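Local atomic coordinates of monoacylglycerol lipase (Palaeococcus ferrophilus, PDB entry 6QE2), a protein that hydrolyses monoacylglycerols to glycerol and free fatty acid, probably by a serine-hydrolase mechanism on an alpha/beta-hydrolase fold. Residues L91-Y96 with V107-P112; S111-K116 with I204-E209; L196-T201 with T224-K229. All blocks are in the same frame, centred on the assembly; numbering follows the deposited sequence.

Contact 1: L91-Y96 with V107-P112; sequences LTVIRY and VVASSP
L91 meets P112 through its backbone N, and the helical turn it starts holds the shortest polar bond here, Y96 N to T92 O at 2.8 Å, beside R95 N to L91 O at 2.9 Å. Both bonds stay inside the helix. No hydrogen bond crosses to 107-112, and the contact is mainly apolar packing, with 249 Å² buried in all. The tightest point is a meeting of two branched tips: V93 CG2 lies 3.5 Å from V107 CG2, and the two valine side chains cross obliquely. Because V93 CG1 is turned beside its own backbone N (chi1 -64°), CG2 falls in the crowded position between N and the carbonyl carbon, and this is the branch that reaches V107. The same methyl also comes up to the strand backbone, 3.9 Å from V108 O.

The elements joined are the helix and the following strand of a beta-alpha-beta crossover built from strand 82-86, helix 88-99 and strand 106-110. Their short axes approach to 7.9 Å and run nearly antiparallel, at 153°, as expected when a crossover helix returns along its sheet. V107 and A109 point to the helix, whereas V108 points to the other face of the sheet, where it touches L196 and L198.

I94 makes the contact nearer the C-terminal end of the strand. Its chi2 of 166° extends CD1 away from the helix backbone, and that one methyl sits 3.8 Å from A109 CB and 3.7 Å from P112 CB. P112 CB is shared, since its other neighbour is L91 N at 3.8 Å. Beyond the two segments V93 also packs on L83, while V107 touches V195 and A109 touches L197, both on the adjacent strand 195-200.

Contact 2: S111-K116 with I204-E209; sequences SPALAK and IITPPE. With LDA (lauryl dimethylamine-N-oxide), chain D.
T206 reaches across to S111, P112 and A113, and each heavy atom of its side chain has a different nearest neighbour in segment 111-116. CB lies 3.7 Å from P112 O. OG1, set between the backbone N and the carbonyl carbon by a chi1 of 52°, approaches S111 O at 3.4 Å in a weak hydrogen bond; its stronger partner is D203 OD2, just before the segment. CG2 is wedged between protein and ligand, 3.6 Å from A113 CA and 3.4 Å from the N-methyl carbon CM2 of the bound lauryl dimethylamine-N-oxide. An alanine here would probably leave D203 OD2 without its hydroxyl partner and open a gap between A113 and the ligand head.

P207 continues the contact with its ring. CG meets K116 O at 3.4 Å, CD faces A115 O, and CB packs loosely on A115 CB, so the ring lies against successive carbonyl oxygens. A113 is the centre of an inverse gamma turn (phi -77°, psi 90°), which bends the chain opposite T206.

Apart from that weak bond, the polar link between the segments is made by two waters that join their backbones. Water 1 accepts from L114 N at 3.1 Å and donates to P207 O at 2.8 Å. Water 2 donates both to A115 O, at 2.8 Å, and to I205 O, bridging two carbonyls that cannot bond to each other.

The two loops follow neighbouring parallel strands, 106-110 and 195-200. Loops at the C-terminal ends of such strands line the active site of alpha/beta hydrolases; here the ligand is also hydrogen-bonded to S87 OG, and S87, D203 and H233 have the geometry of a Ser-His-Asp triad, consistent with a catalytic pocket at this place.

Contact 3: L196-T201 with T224-K229; sequences LLLVGT and TIMEFK
L197 holds the neighbouring strand through both of its backbone polar atoms: its O accepts from M226 N at 2.8 Å and its N gives to T224 O at 2.9 Å. V199 repeats the arrangement two residues on, N to M226 O and O to F228 N, the latter bond being more bent, with 139° at the hydrogen. T201 N closes the series on F228 O at a longer 3.2 Å, approaching from above the carbonyl plane, 48° out of it. This is regular parallel pairing, with the short strand axes 4.7 Å apart and 15° from parallel; CA-H...O contacts such as I225 CA to L197 O fill in between.

Next come the side chains. V199 O lies at the edge of the F228 ring, in its plane, 3.4 Å from CD1, and CE1 of the ring meets L198 CD2 at 3.8 Å as the two side chains run side by side. L196 CD1 touches T224 CG2 at 3.7 Å and M226 CG nearby. On the other face V199 CG2 packs on E227 CG at 3.9 Å, while the carboxylate of E227 forms a salt bridge with R212.

Helix 242-256 covers the face bearing L196, L198 and M226, helix 209-217 covers the face of V199 and I225, and strand 106-110 flanks 195-200, leaving 223-228 outermost in the chain's sheet.

How the contacts relate
All three contacts meet around strands 106-110 and 195-200, neighbours in one sheet. Contacts 1 and 2 share S111 and P112: contact 1 packs strand 106-110 and the turn after it on helix 88-99, and contact 2 takes over where the chain leaves the sheet, with L91 CD1 3.6 Å from A113 O. Contact 3 adds the outer strand; S111 N is probably hydrogen-bonded to L198 O (2.8 Å), and P208 CG packs 3.6 Å from G200 O. Contact 2 touches the bound detergent, about 7 Å from the L91 side chain and about 12 Å from that of V199. V93 of contact 1 touches the probable nucleophile elbow, whereas G200 of contact 3 lies near the probable triad without touching it.

Contact 1: L91-Y96 with V107-P112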
ATOM      1  N   LEU A  91      -4.358   0.490   0.980  1.00 19.24           N
ATOM      2  CA  LEU A  91      -5.440   0.659   1.939  1.00 21.81           C
ATOM      3  C   LEU A  91      -5.037   1.611   3.053  1.00 22.28           C
ATOM      4  O   LEU A  91      -5.817   2.485   3.452  1.00 21.92           O
ATOM      5  CB  LEU A  91      -5.837  -0.703   2.511  1.00 20.17           C
ATOM      6  CG  LEU A  91      -6.798  -0.681   3.701  1.00 25.68           C
ATOM      7  CD1 LEU A  91      -8.122  -0.042   3.333  1.00 21.49           C
ATOM      8  CD2 LEU A  91      -7.008  -2.092   4.231  1.00 24.41           C
ATOM      9  N   THR A  92      -3.807   1.466   3.549  1.00 19.80           N
ATOM     10  CA  THR A  92      -3.326   2.290   4.655  1.00 20.49           C
ATOM     11  C   THR A  92      -3.284   3.768   4.279  1.00 21.10           C
ATOM     12  O   THR A  92      -3.707   4.628   5.062  1.00 21.73           O
ATOM     13  CB  THR A  92      -1.946   1.792   5.086  1.00 24.53           C
ATOM     14  OG1 THR A  92      -2.050   0.428   5.529  1.00 24.24           O
ATOM     15  CG2 THR A  92      -1.389   2.643   6.221  1.00 23.94           C
ATOM     16  N   VAL A  93      -2.778   4.096   3.087  1.00 20.35           N
ATOM     17  CA  VAL A  93      -2.676   5.511   2.738  1.00 22.71           C
ATOM     18  C   VAL A  93      -4.056   6.102   2.458  1.00 20.58           C
ATOM     19  O   VAL A  93      -4.298   7.285   2.728  1.00 22.75           O
ATOM     20  CB  VAL A  93      -1.699   5.718   1.562  1.00 21.86           C
ATOM     21  CG1 VAL A  93      -0.305   5.295   1.979  1.00 22.66           C
ATOM     22  CG2 VAL A  93      -2.137   4.948   0.318  1.00 26.00           C
ATOM     23  N   ILE A  94      -4.993   5.299   1.956  1.00 19.13           N
ATOM     24  CA  ILE A  94      -6.366   5.772   1.823  1.00 20.53           C
ATOM     25  C   ILE A  94      -6.967   6.047   3.199  1.00 24.86           C
ATOM     26  O   ILE A  94      -7.608   7.080   3.421  1.00 21.86           O
ATOM     27  CB  ILE A  94      -7.199   4.756   1.021  1.00 21.96           C
ATOM     28  CG1 ILE A  94      -6.739   4.763  -0.439  1.00 20.54           C
ATOM     29  CG2 ILE A  94      -8.686   5.074   1.130  1.00 26.71           C
ATOM     30  CD1 ILE A  94      -7.229   3.587  -1.249  1.00 24.06           C
ATOM     31  N   ARG A  95      -6.766   5.129   4.151  1.00 23.18           N
ATOM     32  CA  ARG A  95      -7.273   5.358   5.500  1.00 23.48           C
ATOM     33  C   ARG A  95      -6.606   6.562   6.148  1.00 23.65           C
ATOM     34  O   ARG A  95      -7.250   7.295   6.907  1.00 25.38           O
ATOM     35  CB  ARG A  95      -7.079   4.112   6.359  1.00 21.45           C
ATOM     36  CG  ARG A  95      -7.961   2.938   5.941  1.00 23.26           C
ATOM     37  CD  ARG A  95      -9.443   3.160   6.294  1.00 29.51           C
ATOM     38  NE  ARG A  95      -9.632   3.317   7.737  1.00 25.30           N
ATOM     39  CZ  ARG A  95     -10.337   4.292   8.303  1.00 28.19           C
ATOM     40  NH1 ARG A  95     -10.950   5.199   7.549  1.00 25.50           N
ATOM     41  NH2 ARG A  95     -10.445   4.354   9.627  1.00 28.28           N
ATOM     42  N   TYR A  96      -5.328   6.796   5.847  1.00 23.24           N
ATOM     43  CA  TYR A  96      -4.668   7.987   6.365  1.00 21.92           C
ATOM     44  C   TYR A  96      -5.284   9.249   5.771  1.00 24.55           C
ATOM     45  O   TYR A  96      -5.533  10.223   6.493  1.00 25.03           O
ATOM     46  CB  TYR A  96      -3.171   7.933   6.081  1.00 19.27           C
ATOM     47  CG  TYR A  96      -2.410   8.898   6.963  1.00 20.51           C
ATOM     48  CD1 TYR A  96      -1.946   8.503   8.211  1.00 18.90           C
ATOM     49  CD2 TYR A  96      -2.202  10.216   6.573  1.00 24.20           C
ATOM     50  CE1 TYR A  96      -1.274   9.381   9.041  1.00 21.14           C
ATOM     51  CE2 TYR A  96      -1.519  11.103   7.399  1.00 22.74           C
ATOM     52  CZ  TYR A  96      -1.065  10.678   8.630  1.00 24.55           C
ATOM     53  OH  TYR A  96      -0.395  11.549   9.462  1.00 22.59           O
ATOM     54  N   VAL A 107      -2.635  11.480  -2.372  1.00 24.80           N
ATOM     55  CA  VAL A 107      -2.449  10.063  -2.080  1.00 26.35           C
ATOM     56  C   VAL A 107      -2.504   9.264  -3.375  1.00 25.80           C
ATOM     57  O   VAL A 107      -3.408   9.452  -4.198  1.00 25.77           O
ATOM     58  CB  VAL A 107      -3.479   9.545  -1.052  1.00 29.44           C
ATOM     59  CG1 VAL A 107      -4.917   9.847  -1.480  1.00 28.97           C
ATOM     60  CG2 VAL A 107      -3.285   8.066  -0.820  1.00 26.52           C
ATOM     61  N   VAL A 108      -1.507   8.402  -3.571  1.00 21.36           N
ATOM     62  CA  VAL A 108      -1.433   7.484  -4.702  1.00 20.50           C
ATOM     63  C   VAL A 108      -1.524   6.079  -4.129  1.00 22.97           C
ATOM     64  O   VAL A 108      -0.722   5.709  -3.261  1.00 21.52           O
ATOM     65  CB  VAL A 108      -0.133   7.648  -5.499  1.00 26.70           C
ATOM     66  CG1 VAL A 108      -0.108   6.678  -6.675  1.00 25.22           C
ATOM     67  CG2 VAL A 108       0.058   9.096  -5.954  1.00 24.12           C
ATOM     68  N   ALA A 109      -2.497   5.304  -4.594  1.00 21.13           N
ATOM     69  CA  ALA A 109      -2.705   3.945  -4.110  1.00 22.71           C
ATOM     70  C   ALA A 109      -2.577   2.976  -5.276  1.00 21.69           C
ATOM     71  O   ALA A 109      -3.350   3.048  -6.237  1.00 23.66           O
ATOM     72  CB  ALA A 109      -4.066   3.805  -3.429  1.00 21.15           C
ATOM     73  N   SER A 110      -1.581   2.099  -5.203  1.00 22.51           N
ATOM     74  CA  SER A 110      -1.389   1.020  -6.161  1.00 23.87           C
ATOM     75  C   SER A 110      -2.081  -0.230  -5.634  1.00 18.42           C
ATOM     76  O   SER A 110      -1.775  -0.685  -4.530  1.00 21.10           O
ATOM     77  CB  SER A 110       0.103   0.771  -6.375  1.00 26.87           C
ATOM     78  OG  SER A 110       0.362  -0.557  -6.796  1.00 26.29           O
ATOM     79  N   SER A 111      -2.997  -0.791  -6.431  1.00 24.14           N
ATOM     80  CA  SER A 111      -3.739  -2.000  -6.072  1.00 25.05           C
ATOM     81  C   SER A 111      -4.191  -2.013  -4.612  1.00 22.37           C
ATOM     82  O   SER A 111      -3.893  -2.973  -3.892  1.00 23.31           O
ATOM     83  CB  SER A 111      -2.884  -3.243  -6.342  1.00 23.38           C
ATOM     84  OG  SER A 111      -2.454  -3.296  -7.696  1.00 26.01           O
ATOM     85  N   PRO A 112      -4.880  -0.980  -4.127  1.00 21.69           N
ATOM     86  CA  PRO A 112      -5.231  -0.946  -2.704  1.00 21.48           C
ATOM     87  C   PRO A 112      -6.208  -2.056  -2.346  1.00 23.48           C
ATOM     88  O   PRO A 112      -7.048  -2.468  -3.155  1.00 25.63           O
ATOM     89  CB  PRO A 112      -5.866   0.439  -2.525  1.00 21.88           C
ATOM     90  CG  PRO A 112      -6.372   0.797  -3.889  1.00 23.69           C
ATOM     91  CD  PRO A 112      -5.392   0.200  -4.850  1.00 22.61           C
TER

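Contact 2: S111-K116 with I204-E209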
ATOM      1  N   SER A 111      -2.997  -0.791  -6.431  1.00 24.14           N
ATOM      2  CA  SER A 111      -3.739  -2.000  -6.072  1.00 25.05           C
ATOM      3  C   SER A 111      -4.191  -2.013  -4.612  1.00 22.37           C
ATOM      4  O   SER A 111      -3.893  -2.973  -3.892  1.00 23.31           O
ATOM      5  CB  SER A 111      -2.884  -3.243  -6.342  1.00 23.38           C
ATOM      6  OG  SER A 111      -2.454  -3.296  -7.696  1.00 26.01           O
ATOM      7  N   PRO A 112      -4.880  -0.980  -4.127  1.00 21.69           N
ATOM      8  CA  PRO A 112      -5.231  -0.946  -2.704  1.00 21.48           C
ATOM      9  C   PRO A 112      -6.208  -2.056  -2.346  1.00 23.48           C
ATOM     10  O   PRO A 112      -7.048  -2.468  -3.155  1.00 25.63           O
ATOM     11  CB  PRO A 112      -5.866   0.439  -2.525  1.00 21.88           C
ATOM     12  CG  PRO A 112      -6.372   0.797  -3.889  1.00 23.69           C
ATOM     13  CD  PRO A 112      -5.392   0.200  -4.850  1.00 22.61           C
ATOM     14  N   ALA A 113      -6.062  -2.565  -1.126  1.00 20.17           N
ATOM     15  CA  ALA A 113      -6.892  -3.665  -0.629  1.00 22.04           C
ATOM     16  C   ALA A 113      -8.258  -3.108  -0.246  1.00 25.48           C
ATOM     17  O   ALA A 113      -8.490  -2.692   0.889  1.00 26.23           O
ATOM     18  CB  ALA A 113      -6.207  -4.352   0.550  1.00 22.68           C
ATOM     19  N   LEU A 114      -9.184  -3.103  -1.213  1.00 23.70           N
ATOM     20  CA  LEU A 114     -10.507  -2.520  -1.029  1.00 21.78           C
ATOM     21  C   LEU A 114     -11.638  -3.515  -1.269  1.00 25.04           C
ATOM     22  O   LEU A 114     -12.812  -3.153  -1.115  1.00 26.53           O
ATOM     23  CB  LEU A 114     -10.683  -1.310  -1.957  1.00 27.21           C
ATOM     24  CG  LEU A 114      -9.751  -0.132  -1.660  1.00 23.51           C
ATOM     25  CD1 LEU A 114      -9.807   0.887  -2.777  1.00 21.83           C
ATOM     26  CD2 LEU A 114     -10.123   0.513  -0.331  1.00 23.55           C
ATOM     27  N   ALA A 115     -11.315  -4.736  -1.673  1.00 27.29           N
ATOM     28  CA  ALA A 115     -12.291  -5.792  -1.883  1.00 27.76           C
ATOM     29  C   ALA A 115     -11.622  -7.112  -1.540  1.00 31.74           C
ATOM     30  O   ALA A 115     -10.424  -7.290  -1.783  1.00 28.68           O
ATOM     31  CB  ALA A 115     -12.807  -5.803  -3.325  1.00 26.31           C
ATOM     32  N   LYS A 116     -12.398  -8.021  -0.959  1.00 33.17           N
ATOM     33  CA  LYS A 116     -11.889  -9.338  -0.604  1.00 36.30           C
ATOM     34  C   LYS A 116     -11.505 -10.115  -1.858  1.00 32.15           C
ATOM     35  O   LYS A 116     -12.189 -10.051  -2.880  1.00 34.05           O
ATOM     36  CB  LYS A 116     -12.961 -10.101   0.182  1.00 36.87           C
ATOM     37  CG  LYS A 116     -12.555 -11.474   0.675  1.00 46.62           C
ATOM     38  CD  LYS A 116     -13.708 -12.146   1.408  1.00 31.99           C
ATOM     39  CE  LYS A 116     -14.732 -12.706   0.439  1.00 38.64           C
ATOM     40  NZ  LYS A 116     -14.101 -13.637  -0.535  1.00 36.70           N
ATOM     41  N   ILE A 204      -6.617 -10.621  -8.954  1.00 26.46           N
ATOM     42  CA  ILE A 204      -7.545 -11.318  -8.066  1.00 30.57           C
ATOM     43  C   ILE A 204      -7.107 -11.281  -6.610  1.00 28.44           C
ATOM     44  O   ILE A 204      -7.859 -11.747  -5.740  1.00 27.22           O
ATOM     45  CB  ILE A 204      -7.807 -12.770  -8.522  1.00 39.49           C
ATOM     46  CG1 ILE A 204      -6.514 -13.559  -8.683  1.00 42.87           C
ATOM     47  CG2 ILE A 204      -8.586 -12.778  -9.831  1.00 42.08           C
ATOM     48  CD1 ILE A 204      -6.761 -14.940  -9.269  1.00 51.05           C
ATOM     49  N   ILE A 205      -5.919 -10.758  -6.311  1.00 26.09           N
ATOM     50  CA  ILE A 205      -5.522 -10.607  -4.916  1.00 25.12           C
ATOM     51  C   ILE A 205      -6.285  -9.449  -4.282  1.00 29.53           C
ATOM     52  O   ILE A 205      -6.793  -9.559  -3.158  1.00 24.27           O
ATOM     53  CB  ILE A 205      -3.998 -10.397  -4.824  1.00 26.95           C
ATOM     54  CG1 ILE A 205      -3.260 -11.654  -5.288  1.00 29.23           C
ATOM     55  CG2 ILE A 205      -3.598 -10.035  -3.403  1.00 23.73           C
ATOM     56  CD1 ILE A 205      -1.780 -11.470  -5.463  1.00 30.04           C
ATOM     57  N   THR A 206      -6.372  -8.321  -4.989  1.00 22.41           N
ATOM     58  CA  THR A 206      -7.220  -7.190  -4.609  1.00 20.22           C
ATOM     59  C   THR A 206      -8.066  -6.870  -5.833  1.00 23.55           C
ATOM     60  O   THR A 206      -7.625  -6.138  -6.727  1.00 25.65           O
ATOM     61  CB  THR A 206      -6.392  -5.980  -4.166  1.00 23.75           C
ATOM     62  OG1 THR A 206      -5.419  -5.673  -5.170  1.00 24.08           O
ATOM     63  CG2 THR A 206      -5.667  -6.253  -2.852  1.00 25.22           C
ATOM     64  N   PRO A 207      -9.253  -7.445  -5.936  1.00 24.82           N
ATOM     65  CA  PRO A 207     -10.093  -7.205  -7.115  1.00 27.41           C
ATOM     66  C   PRO A 207     -10.262  -5.728  -7.395  1.00 22.22           C
ATOM     67  O   PRO A 207     -10.638  -4.987  -6.519  1.00 28.61           O
ATOM     68  CB  PRO A 207     -11.421  -7.834  -6.724  1.00 27.55           C
ATOM     69  CG  PRO A 207     -11.020  -8.953  -5.838  1.00 32.62           C
ATOM     70  CD  PRO A 207      -9.857  -8.440  -5.039  1.00 27.78           C
ATOM     71  N   PRO A 208     -10.038  -5.319  -8.636  1.00 28.35           N
ATOM     72  CA  PRO A 208     -10.125  -3.903  -9.007  1.00 27.66           C
ATOM     73  C   PRO A 208     -11.460  -3.201  -8.765  1.00 29.30           C
ATOM     74  O   PRO A 208     -11.447  -2.001  -8.613  1.00 25.04           O
ATOM     75  CB  PRO A 208      -9.759  -3.892 -10.495  1.00 26.29           C
ATOM     76  CG  PRO A 208      -9.845  -5.297 -10.944  1.00 30.35           C
ATOM     77  CD  PRO A 208      -9.569  -6.151  -9.750  1.00 26.65           C
ATOM     78  N   GLU A 209     -12.556  -3.932  -8.676  1.00 24.34           N
ATOM     79  CA  GLU A 209     -13.841  -3.304  -8.450  1.00 20.55           C
ATOM     80  C   GLU A 209     -13.829  -2.561  -7.118  1.00 22.21           C
ATOM     81  O   GLU A 209     -14.582  -1.625  -6.929  1.00 22.85           O
ATOM     82  CB  GLU A 209     -14.985  -4.306  -8.520  1.00 23.25           C
ATOM     83  CG  GLU A 209     -16.355  -3.663  -8.560  1.00 28.97           C
ATOM     84  CD  GLU A 209     -16.631  -2.895  -9.840  1.00 29.90           C
ATOM     85  OE1 GLU A 209     -15.990  -3.171 -10.850  1.00 31.65           O
ATOM     86  OE2 GLU A 209     -17.514  -2.034  -9.829  1.00 35.13           O
TER
HETATM   87  N1  LDA D 302      -3.522  -7.853   0.927  1.00 50.61           N
HETATM   88  O1  LDA D 302      -3.171  -6.679   1.094  1.00 56.81           O
HETATM   89  CM1 LDA D 302      -2.336  -8.686   0.773  1.00 56.64           C
HETATM   90  CM2 LDA D 302      -4.368  -7.940  -0.257  1.00 39.38           C
HETATM   91  C1  LDA D 302      -4.267  -8.310   2.080  1.00 46.96           C
HETATM   92  C2  LDA D 302      -4.308  -9.822   2.021  1.00 35.48           C
HETATM   93  C3  LDA D 302      -4.771 -10.372   3.354  1.00 42.11           C
HETATM   94  C4  LDA D 302      -4.969 -11.874   3.266  1.00 48.25           C
HETATM   95  C5  LDA D 302      -5.692 -12.388   4.494  1.00 56.10           C
HETATM   96  C6  LDA D 302      -5.530 -13.890   4.626  1.00 50.53           C
HETATM   97  C7  LDA D 302      -6.429 -14.409   5.731  1.00 51.21           C
HETATM   98  C8  LDA D 302      -5.600 -14.876   6.909  1.00 50.67           C
HETATM   99  C9  LDA D 302      -6.124 -14.288   8.204  1.00 49.58           C
HETATM  100  C10 LDA D 302      -6.735 -15.372   9.078  1.00 63.25           C
HETATM  101  C11 LDA D 302      -6.929 -14.886  10.505  1.00 53.18           C
HETATM  102  C12 LDA D 302      -5.910 -13.831  10.854  1.00 49.40           C
HETATM  103  O   HOH W   1      -9.670  -3.910  -4.157  1.00 26.84           O
HETATM  104  O   HOH W   2      -7.920  -7.972  -0.863  1.00 29.81           O

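Contact 3: L196-T201 with T224-K229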
ATOM      1  N   LEU A 196      -5.061   9.359  -6.642  1.00 23.66           N
ATOM      2  CA  LEU A 196      -4.794   8.547  -7.827  1.00 23.53           C
ATOM      3  C   LEU A 196      -4.844   7.080  -7.424  1.00 23.46           C
ATOM      4  O   LEU A 196      -4.125   6.661  -6.510  1.00 22.24           O
ATOM      5  CB  LEU A 196      -3.433   8.888  -8.444  1.00 22.46           C
ATOM      6  CG  LEU A 196      -2.929   7.970  -9.562  1.00 23.82           C
ATOM      7  CD1 LEU A 196      -3.865   7.996 -10.783  1.00 24.04           C
ATOM      8  CD2 LEU A 196      -1.500   8.344  -9.959  1.00 26.82           C
ATOM      9  N   LEU A 197      -5.700   6.305  -8.088  1.00 22.75           N
ATOM     10  CA  LEU A 197      -5.786   4.866  -7.892  1.00 25.10           C
ATOM     11  C   LEU A 197      -5.293   4.160  -9.149  1.00 22.91           C
ATOM     12  O   LEU A 197      -5.672   4.533 -10.262  1.00 27.37           O
ATOM     13  CB  LEU A 197      -7.235   4.454  -7.600  1.00 22.96           C
ATOM     14  CG  LEU A 197      -7.922   5.213  -6.463  1.00 23.15           C
ATOM     15  CD1 LEU A 197      -9.388   4.815  -6.390  1.00 23.75           C
ATOM     16  CD2 LEU A 197      -7.239   4.922  -5.132  1.00 22.76           C
ATOM     17  N   LEU A 198      -4.466   3.128  -8.971  1.00 22.60           N
ATOM     18  CA  LEU A 198      -3.919   2.358 -10.084  1.00 21.79           C
ATOM     19  C   LEU A 198      -4.216   0.883  -9.860  1.00 24.49           C
ATOM     20  O   LEU A 198      -3.874   0.337  -8.806  1.00 26.86           O
ATOM     21  CB  LEU A 198      -2.405   2.565 -10.226  1.00 24.89           C
ATOM     22  CG  LEU A 198      -1.879   3.995 -10.282  1.00 28.77           C
ATOM     23  CD1 LEU A 198      -1.045   4.247  -9.047  1.00 29.42           C
ATOM     24  CD2 LEU A 198      -1.051   4.228 -11.530  1.00 29.68           C
ATOM     25  N   VAL A 199      -4.854   0.235 -10.842  1.00 23.66           N
ATOM     26  CA  VAL A 199      -5.243  -1.164 -10.710  1.00 28.91           C
ATOM     27  C   VAL A 199      -4.921  -1.937 -11.982  1.00 27.66           C
ATOM     28  O   VAL A 199      -4.918  -1.384 -13.087  1.00 25.94           O
ATOM     29  CB  VAL A 199      -6.745  -1.314 -10.371  1.00 26.08           C
ATOM     30  CG1 VAL A 199      -7.050  -0.687  -9.022  1.00 27.14           C
ATOM     31  CG2 VAL A 199      -7.599  -0.682 -11.461  1.00 29.36           C
ATOM     32  N   GLY A 200      -4.622  -3.221 -11.811  1.00 25.28           N
ATOM     33  CA  GLY A 200      -4.545  -4.160 -12.922  1.00 26.70           C
ATOM     34  C   GLY A 200      -5.860  -4.906 -13.057  1.00 25.42           C
ATOM     35  O   GLY A 200      -6.422  -5.370 -12.065  1.00 28.85           O
ATOM     36  N   THR A 201      -6.347  -5.032 -14.302  1.00 26.45           N
ATOM     37  CA  THR A 201      -7.688  -5.575 -14.491  1.00 24.82           C
ATOM     38  C   THR A 201      -7.779  -7.063 -14.179  1.00 29.74           C
ATOM     39  O   THR A 201      -8.879  -7.554 -13.907  1.00 29.86           O
ATOM     40  CB  THR A 201      -8.182  -5.350 -15.926  1.00 33.63           C
ATOM     41  OG1 THR A 201      -7.346  -6.068 -16.842  1.00 32.54           O
ATOM     42  CG2 THR A 201      -8.183  -3.872 -16.279  1.00 29.95           C
ATOM     43  N   THR A 224      -8.613  10.377  -9.746  1.00 24.60           N
ATOM     44  CA  THR A 224      -8.246   9.696 -10.979  1.00 27.39           C
ATOM     45  C   THR A 224      -8.108   8.207 -10.705  1.00 29.86           C
ATOM     46  O   THR A 224      -7.567   7.811  -9.672  1.00 25.30           O
ATOM     47  CB  THR A 224      -6.928  10.255 -11.545  1.00 30.92           C
ATOM     48  OG1 THR A 224      -7.069  11.658 -11.789  1.00 27.74           O
ATOM     49  CG2 THR A 224      -6.539   9.556 -12.840  1.00 31.45           C
ATOM     50  N   ILE A 225      -8.629   7.379 -11.611  1.00 26.68           N
ATOM     51  CA  ILE A 225      -8.399   5.941 -11.556  1.00 22.38           C
ATOM     52  C   ILE A 225      -7.838   5.491 -12.898  1.00 28.92           C
ATOM     53  O   ILE A 225      -8.361   5.864 -13.954  1.00 28.91           O
ATOM     54  CB  ILE A 225      -9.676   5.164 -11.180  1.00 22.21           C
ATOM     55  CG1 ILE A 225      -9.388   3.663 -11.144  1.00 26.47           C
ATOM     56  CG2 ILE A 225     -10.829   5.492 -12.139  1.00 27.07           C
ATOM     57  CD1 ILE A 225     -10.473   2.855 -10.450  1.00 26.06           C
ATOM     58  N   MET A 226      -6.741   4.740 -12.857  1.00 26.64           N
ATOM     59  CA  MET A 226      -6.080   4.236 -14.049  1.00 29.21           C
ATOM     60  C   MET A 226      -6.050   2.719 -14.021  1.00 34.31           C
ATOM     61  O   MET A 226      -5.558   2.126 -13.056  1.00 26.76           O
ATOM     62  CB  MET A 226      -4.657   4.778 -14.164  1.00 29.22           C
ATOM     63  CG  MET A 226      -4.594   6.280 -14.237  1.00 30.83           C
ATOM     64  SD  MET A 226      -2.895   6.807 -14.484  1.00 39.24           S
ATOM     65  CE  MET A 226      -2.590   6.145 -16.117  1.00 36.54           C
ATOM     66  N   GLU A 227      -6.548   2.098 -15.086  1.00 28.15           N
ATOM     67  CA  GLU A 227      -6.553   0.650 -15.208  1.00 29.48           C
ATOM     68  C   GLU A 227      -5.491   0.203 -16.202  1.00 30.65           C
ATOM     69  O   GLU A 227      -5.226   0.873 -17.204  1.00 32.58           O
ATOM     70  CB  GLU A 227      -7.932   0.152 -15.655  1.00 27.06           C
ATOM     71  CG  GLU A 227      -9.053   0.673 -14.779  1.00 31.09           C
ATOM     72  CD  GLU A 227     -10.268  -0.222 -14.794  1.00 33.86           C
ATOM     73  OE1 GLU A 227     -10.179  -1.318 -15.380  1.00 39.91           O
ATOM     74  OE2 GLU A 227     -11.307   0.182 -14.234  1.00 38.68           O
ATOM     75  N   PHE A 228      -4.896  -0.949 -15.925  1.00 27.08           N
ATOM     76  CA  PHE A 228      -3.844  -1.518 -16.761  1.00 29.91           C
ATOM     77  C   PHE A 228      -4.325  -2.893 -17.212  1.00 30.93           C
ATOM     78  O   PHE A 228      -4.268  -3.866 -16.454  1.00 30.33           O
ATOM     79  CB  PHE A 228      -2.525  -1.564 -16.006  1.00 32.96           C
ATOM     80  CG  PHE A 228      -2.017  -0.200 -15.633  1.00 31.58           C
ATOM     81  CD1 PHE A 228      -2.491   0.445 -14.500  1.00 27.51           C
ATOM     82  CD2 PHE A 228      -1.102   0.457 -16.442  1.00 34.93           C
ATOM     83  CE1 PHE A 228      -2.052   1.711 -14.169  1.00 26.54           C
ATOM     84  CE2 PHE A 228      -0.652   1.721 -16.112  1.00 31.69           C
ATOM     85  CZ  PHE A 228      -1.126   2.347 -14.972  1.00 29.48           C
ATOM     86  N   LYS A 229      -4.802  -2.955 -18.452  1.00 31.30           N
ATOM     87  CA  LYS A 229      -5.517  -4.125 -18.942  1.00 30.19           C
ATOM     88  C   LYS A 229      -4.625  -5.359 -18.933  1.00 25.39           C
ATOM     89  O   LYS A 229      -3.552  -5.371 -19.545  1.00 34.19           O
ATOM     90  CB  LYS A 229      -6.035  -3.853 -20.351  1.00 35.31           C
ATOM     91  CG  LYS A 229      -6.820  -5.010 -20.953  1.00 35.49           C
ATOM     92  CD  LYS A 229      -7.309  -4.660 -22.346  1.00 46.01           C
ATOM     93  CE  LYS A 229      -8.094  -5.812 -22.954  1.00 52.87           C
ATOM     94  NZ  LYS A 229      -9.261  -6.178 -22.108  1.00 57.73           N
TER